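PDB 2EPI: UPF0045 protein MJ1052 from Methanocaldococcus jannaschii, which is of unknown function but may bind thiamine or a related small molecule. Local coordinates for residues E50-L53 against D54-L57; A59-E62 against A63-V67; D81-D85 against K86-I90. All coordinates share one frame; numbering follows the deposited sequence.

Contact 1: E50-L53 against D54-L57; sequences EGDL and DEIL
With CG anti to the backbone N (chi1 178°), the carboxylate of D52 swings over the first turn of helix 53-68, while E55, whose CG lies anti to its carbonyl carbon and whose chain folds back at chi2, sends its own acid to the same side. The result is a helix N-cap. D52 OD2 accepts from E55 N at 3.2 Å, met on its anti side and 25° out of the carboxylate plane, and I56 N donates to the carbonyl oxygen of D52, D52 O, at 3.0 Å. L57 N to L53 O, also 3.0 Å, continues the helical pattern.

Three acids meet here: D52 OD2 stands 4.0 Å from D54 OD2, a repulsion probably eased by the helix N-terminus and by outside cations. K58 takes E55, K61 of the second subunit takes D54, and the backbone N of R5 holds D52 OD1, so both oxygens of the cap are fixed. On the inner side, I56 CG1 lies beside D52 O and I56 CD1 reaches G51 O at the chain corner, where a phi of 159° suits glycine, and the I56 side chain packs on strands 6-16 and 73-83. L53 CG touches L57 CD1 at 4.1 Å. A water donates to both acids, 2.7 Å to D52 OD2 and 2.9 Å to E55 OE2.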
# COMPACT_ATOMS: atom_id res chain seq x y z
N GLU A 50 -0.04 -8.46 15.37
CA GLU A 50 1.00 -9.46 15.58
C GLU A 50 0.31 -10.75 15.99
O GLU A 50 -0.52 -10.76 16.90
CB GLU A 50 1.96 -9.03 16.70
CG GLU A 50 3.01 -10.10 17.02
CD GLU A 50 3.75 -9.85 18.33
OE1 GLU A 50 4.32 -8.75 18.49
OE2 GLU A 50 3.76 -10.75 19.19
N GLY A 51 0.64 -11.84 15.31
CA GLY A 51 0.03 -13.12 15.63
C GLY A 51 0.12 -14.10 14.49
O GLY A 51 0.87 -13.88 13.54
N ASP A 52 -0.64 -15.19 14.59
CA ASP A 52 -0.64 -16.23 13.57
C ASP A 52 -1.15 -15.71 12.23
O ASP A 52 -2.14 -14.98 12.17
CB ASP A 52 -1.51 -17.40 14.02
CG ASP A 52 -1.60 -18.50 12.98
OD1 ASP A 52 -0.58 -19.20 12.77
OD2 ASP A 52 -2.67 -18.64 12.35
N LEU A 53 -0.48 -16.11 11.15
CA LEU A 53 -0.86 -15.66 9.81
C LEU A 53 -2.31 -15.97 9.44
O LEU A 53 -3.01 -15.12 8.90
CB LEU A 53 0.08 -16.25 8.75
CG LEU A 53 -0.20 -15.89 7.29
CD1 LEU A 53 -0.28 -14.38 7.12
CD2 LEU A 53 0.90 -16.46 6.41
N ASP A 54 -2.76 -17.19 9.73
CA ASP A 54 -4.13 -17.54 9.40
C ASP A 54 -5.13 -16.73 10.21
O ASP A 54 -6.18 -16.34 9.69
CB ASP A 54 -4.37 -19.04 9.63
CG ASP A 54 -3.57 -19.90 8.67
OD1 ASP A 54 -3.45 -19.51 7.49
OD2 ASP A 54 -3.08 -20.97 9.09
N GLU A 55 -4.82 -16.46 11.47
CA GLU A 55 -5.73 -15.67 12.30
C GLU A 55 -5.82 -14.24 11.76
O GLU A 55 -6.89 -13.64 11.77
CB GLU A 55 -5.27 -15.67 13.76
CG GLU A 55 -5.40 -17.03 14.43
CD GLU A 55 -6.81 -17.61 14.30
OE1 GLU A 55 -7.75 -16.98 14.82
OE2 GLU A 55 -6.97 -18.69 13.69
N ILE A 56 -4.69 -13.71 11.30
CA ILE A 56 -4.68 -12.35 10.77
C ILE A 56 -5.48 -12.29 9.47
O ILE A 56 -6.19 -11.31 9.22
CB ILE A 56 -3.23 -11.86 10.53
CG1 ILE A 56 -2.60 -11.50 11.89
CG2 ILE A 56 -3.21 -10.64 9.60
CD1 ILE A 56 -1.15 -11.08 11.81
N LEU A 57 -5.37 -13.33 8.65
CA LEU A 57 -6.12 -13.37 7.40
C LEU A 57 -7.62 -13.42 7.68
O LEU A 57 -8.41 -12.73 7.02
CB LEU A 57 -5.70 -14.59 6.57
CG LEU A 57 -4.29 -14.49 5.99
CD1 LEU A 57 -3.84 -15.84 5.47
CD2 LEU A 57 -4.27 -13.44 4.89
O HOH W 1 -4.52 -20.27 13.36

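Contact 2: A59-E62 against A63-V67; sequences AFKE and AHSTV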
# COMPACT_ATOMS: atom_id res chain seq x y z
N ALA A 59 -9.09 -12.40 10.46
CA ALA A 59 -9.44 -11.13 11.09
C ALA A 59 -9.56 -10.06 10.02
O ALA A 59 -10.46 -9.22 10.08
CB ALA A 59 -8.38 -10.74 12.12
N PHE A 60 -8.66 -10.09 9.05
CA PHE A 60 -8.67 -9.12 7.97
C PHE A 60 -9.98 -9.25 7.20
O PHE A 60 -10.67 -8.26 6.95
CB PHE A 60 -7.49 -9.38 7.03
CG PHE A 60 -7.52 -8.54 5.78
CD1 PHE A 60 -7.40 -7.16 5.85
CD2 PHE A 60 -7.64 -9.14 4.53
CE1 PHE A 60 -7.40 -6.37 4.71
CE2 PHE A 60 -7.64 -8.36 3.37
CZ PHE A 60 -7.51 -6.98 3.46
N LYS A 61 -10.34 -10.48 6.82
CA LYS A 61 -11.57 -10.68 6.08
C LYS A 61 -12.79 -10.21 6.85
O LYS A 61 -13.68 -9.56 6.30
CB LYS A 61 -11.74 -12.16 5.71
CG LYS A 61 -12.96 -12.42 4.85
CD LYS A 61 -13.19 -13.90 4.65
CE LYS A 61 -14.44 -14.14 3.81
NZ LYS A 61 -14.76 -15.59 3.71
N GLU A 62 -12.85 -10.53 8.14
CA GLU A 62 -14.00 -10.12 8.93
C GLU A 62 -14.09 -8.61 9.08
O GLU A 62 -15.18 -8.04 9.00
CB GLU A 62 -13.99 -10.80 10.31
CG GLU A 62 -15.13 -10.33 11.21
CD GLU A 62 -15.31 -11.17 12.46
OE1 GLU A 62 -14.36 -11.88 12.86
OE2 GLU A 62 -16.40 -11.11 13.06
N ALA A 63 -12.95 -7.96 9.29
CA ALA A 63 -12.92 -6.51 9.45
C ALA A 63 -13.42 -5.84 8.17
O ALA A 63 -14.26 -4.94 8.22
CB ALA A 63 -11.50 -6.04 9.76
N HIS A 64 -12.89 -6.28 7.04
CA HIS A 64 -13.29 -5.75 5.75
C HIS A 64 -14.80 -5.94 5.56
O HIS A 64 -15.52 -5.01 5.22
CB HIS A 64 -12.53 -6.49 4.64
CG HIS A 64 -13.08 -6.26 3.26
ND1 HIS A 64 -12.84 -5.11 2.54
CD2 HIS A 64 -13.85 -7.05 2.48
CE1 HIS A 64 -13.44 -5.20 1.37
NE2 HIS A 64 -14.07 -6.37 1.30
N SER A 65 -15.27 -7.16 5.81
CA SER A 65 -16.68 -7.50 5.65
C SER A 65 -17.61 -6.74 6.58
O SER A 65 -18.73 -6.39 6.20
CB SER A 65 -16.88 -9.01 5.85
OG SER A 65 -16.03 -9.74 4.98
N THR A 66 -17.16 -6.49 7.80
CA THR A 66 -17.97 -5.78 8.78
C THR A 66 -18.26 -4.36 8.31
O THR A 66 -19.36 -3.85 8.48
CB THR A 66 -17.28 -5.74 10.15
OG1 THR A 66 -16.91 -7.07 10.54
CG2 THR A 66 -18.21 -5.17 11.18
N VAL A 67 -17.26 -3.71 7.72
CA VAL A 67 -17.45 -2.35 7.23
C VAL A 67 -18.29 -2.36 5.95
O VAL A 67 -19.10 -1.46 5.73
CB VAL A 67 -16.09 -1.66 6.94
CG1 VAL A 67 -16.33 -0.28 6.34
CG2 VAL A 67 -15.29 -1.55 8.23
O HOH W 2 -18.21 -9.36 12.31
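K61 O and E62 O each accept two bonds from the residue four places on, one from its backbone N and one from its side-chain hydroxyl. S65 OG donates to K61 O at 2.7 Å and T66 OG1 to E62 O at 2.5 Å, a very short approach. Both hydroxyls stand above the plane of the carbonyl they meet, 36° out of it for S65 and 41° for T66, whereas the amide N arrives from the opposite face in each case. What places the hydroxyls is a shared first torsion: OG of S65 and OG1 of T66 lie anti to their own carbonyl carbon, which turns them back along the helix.

One step outward, a water donates 2.6 Å to E62 OE2 and 3.2 Å to T66 OG1, joining the extended glutamate to the threonine. E62 is steadied further by Y36 and K35. The serine oxygen is also bonded to R5 of the second subunit. H64 is held at both ring nitrogens, by S76 and by E82 of the second subunit, while F60 packs on strands 6-16 and 73-83 and on I80 of that subunit, and A63 on I13 and F33. Ser and Thr hydroxyls bonded to the i-4 carbonyl are familiar in alpha-helices, here in the C-terminal half of helix 53-68, which packs on the four-stranded antiparallel sheet of a ferredoxin-like alpha-beta sandwich.

Contact 3: D81-D85 against K86-I90; sequences DERKD and KENTI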
# COMPACT_ATOMS: atom_id res chain seq x y z
N ASP A 81 4.57 -8.93 7.03
CA ASP A 81 6.03 -8.88 7.10
C ASP A 81 6.43 -10.13 7.88
O ASP A 81 6.18 -10.22 9.08
CB ASP A 81 6.49 -7.63 7.86
CG ASP A 81 7.99 -7.40 7.77
OD1 ASP A 81 8.74 -8.39 7.62
OD2 ASP A 81 8.42 -6.23 7.86
N GLU A 82 7.02 -11.09 7.19
CA GLU A 82 7.42 -12.34 7.84
C GLU A 82 8.86 -12.71 7.54
O GLU A 82 9.32 -12.61 6.40
CB GLU A 82 6.50 -13.48 7.40
CG GLU A 82 6.97 -14.87 7.82
CD GLU A 82 5.95 -15.96 7.54
OE1 GLU A 82 5.20 -15.83 6.55
OE2 GLU A 82 5.91 -16.95 8.31
N ARG A 83 9.58 -13.13 8.57
CA ARG A 83 10.97 -13.54 8.41
C ARG A 83 11.19 -14.84 9.17
O ARG A 83 10.47 -15.13 10.13
CB ARG A 83 11.92 -12.44 8.90
CG ARG A 83 11.86 -12.14 10.39
CD ARG A 83 12.66 -10.90 10.73
NE ARG A 83 14.06 -11.01 10.32
CZ ARG A 83 14.94 -10.01 10.41
NH1 ARG A 83 14.57 -8.84 10.89
NH2 ARG A 83 16.20 -10.19 10.02
N LYS A 84 12.18 -15.62 8.74
CA LYS A 84 12.46 -16.90 9.38
C LYS A 84 13.76 -16.90 10.18
O LYS A 84 14.03 -17.83 10.94
CB LYS A 84 12.52 -18.00 8.31
CG LYS A 84 13.71 -17.87 7.38
CD LYS A 84 13.36 -18.23 5.94
CE LYS A 84 13.00 -19.69 5.78
NZ LYS A 84 12.77 -20.01 4.35
N ASP A 85 14.57 -15.85 10.02
CA ASP A 85 15.84 -15.76 10.72
C ASP A 85 15.73 -15.10 12.09
O ASP A 85 16.66 -15.19 12.90
CB ASP A 85 16.85 -14.99 9.86
CG ASP A 85 16.47 -13.53 9.68
OD1 ASP A 85 15.35 -13.26 9.21
OD2 ASP A 85 17.30 -12.65 10.02
N LYS A 86 14.61 -14.44 12.35
CA LYS A 86 14.41 -13.77 13.63
C LYS A 86 12.94 -13.80 14.05
O LYS A 86 12.06 -14.12 13.25
CB LYS A 86 14.88 -12.32 13.57
CG LYS A 86 16.37 -12.15 13.31
CD LYS A 86 16.76 -10.68 13.24
CE LYS A 86 18.23 -10.51 12.92
NZ LYS A 86 18.59 -9.07 12.78
N GLU A 87 12.70 -13.46 15.31
CA GLU A 87 11.35 -13.44 15.87
C GLU A 87 10.50 -12.39 15.16
O GLU A 87 10.98 -11.29 14.87
CB GLU A 87 11.44 -13.15 17.36
CG GLU A 87 10.14 -13.30 18.12
CD GLU A 87 10.36 -13.31 19.62
OE1 GLU A 87 10.88 -12.31 20.15
OE2 GLU A 87 10.00 -14.32 20.27
N ASN A 88 9.25 -12.73 14.89
CA ASN A 88 8.32 -11.82 14.20
C ASN A 88 7.41 -11.11 15.20
O ASN A 88 6.22 -11.42 15.29
CB ASN A 88 7.47 -12.61 13.21
CG ASN A 88 8.28 -13.17 12.05
OD1 ASN A 88 8.72 -12.42 11.17
ND2 ASN A 88 8.49 -14.48 12.05
N THR A 89 7.95 -10.15 15.94
CA THR A 89 7.14 -9.43 16.91
C THR A 89 7.27 -7.92 16.75
O THR A 89 8.25 -7.42 16.20
CB THR A 89 7.55 -9.77 18.36
OG1 THR A 89 8.90 -9.33 18.59
CG2 THR A 89 7.46 -11.26 18.60
N ILE A 90 6.26 -7.21 17.23
CA ILE A 90 6.23 -5.76 17.17
C ILE A 90 7.37 -5.24 18.05
O ILE A 90 8.05 -4.28 17.71
CB ILE A 90 4.89 -5.22 17.70
CG1 ILE A 90 3.76 -5.64 16.75
CG2 ILE A 90 4.94 -3.71 17.86
CD1 ILE A 90 2.37 -5.24 17.23
O HOH W 3 7.81 -9.91 11.33
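Strand 73-83 ends at R83, and the chain then reverses through K84 and D85, bringing the CA of N88 back to 6.4 Å from that of E82. N88 grips the backbone of R83 with both ends of its amide: R83 N donates to N88 OD1 at 2.8 Å, and N88 ND2 donates to R83 O, also at 2.8 Å and in the carbonyl plane. The side chain thus pairs with the strand end much as a backbone peptide would. A water ties N88 OD1 to D81 O, 2.7 Å from the former.

The R83 side chain leaves with CG wedged between the backbone N and carbonyl carbon (chi1 65°) and bends at chi3, which sets its guanidinium side-on to D85. NE meets D85 OD1 at 2.8 Å, within 1° of the guanidinium plane, and NH2 forms a salt bridge to D85 OD2 at 2.7 Å. Over one face lies the extended K86 chain, its CD 3.3 Å from R83 NH2. D81, E82 and R83 also pair antiparallel with a strand of the second subunit. The whole is a strand-to-helix connection, held by an asparagine that mimics a peptide and leading to T89, the N-cap of helix 90-96.

Overall arrangement
Contacts 1 and 2 lie in series on helix 53-68, and both pack apolar side chains on the sheet and place polar ones against the second subunit. Contact 1, the more buried, trades in acids and amides at a helix start; contact 2 relies on hydroxyls doubling carbonyl bonds in the helix's C-terminal half. Contact 3 is the most exposed, with three of eight touching residues exposed against none in the others and its centre about 16 Å from that of the chain; it mixes a salt bridge with an amide clamp. It meets contact 1 through E50 OE1 and I90 N, probably hydrogen-bonded, but stays about 12 Å from contact 2 at nearest atoms. All three touch the second subunit.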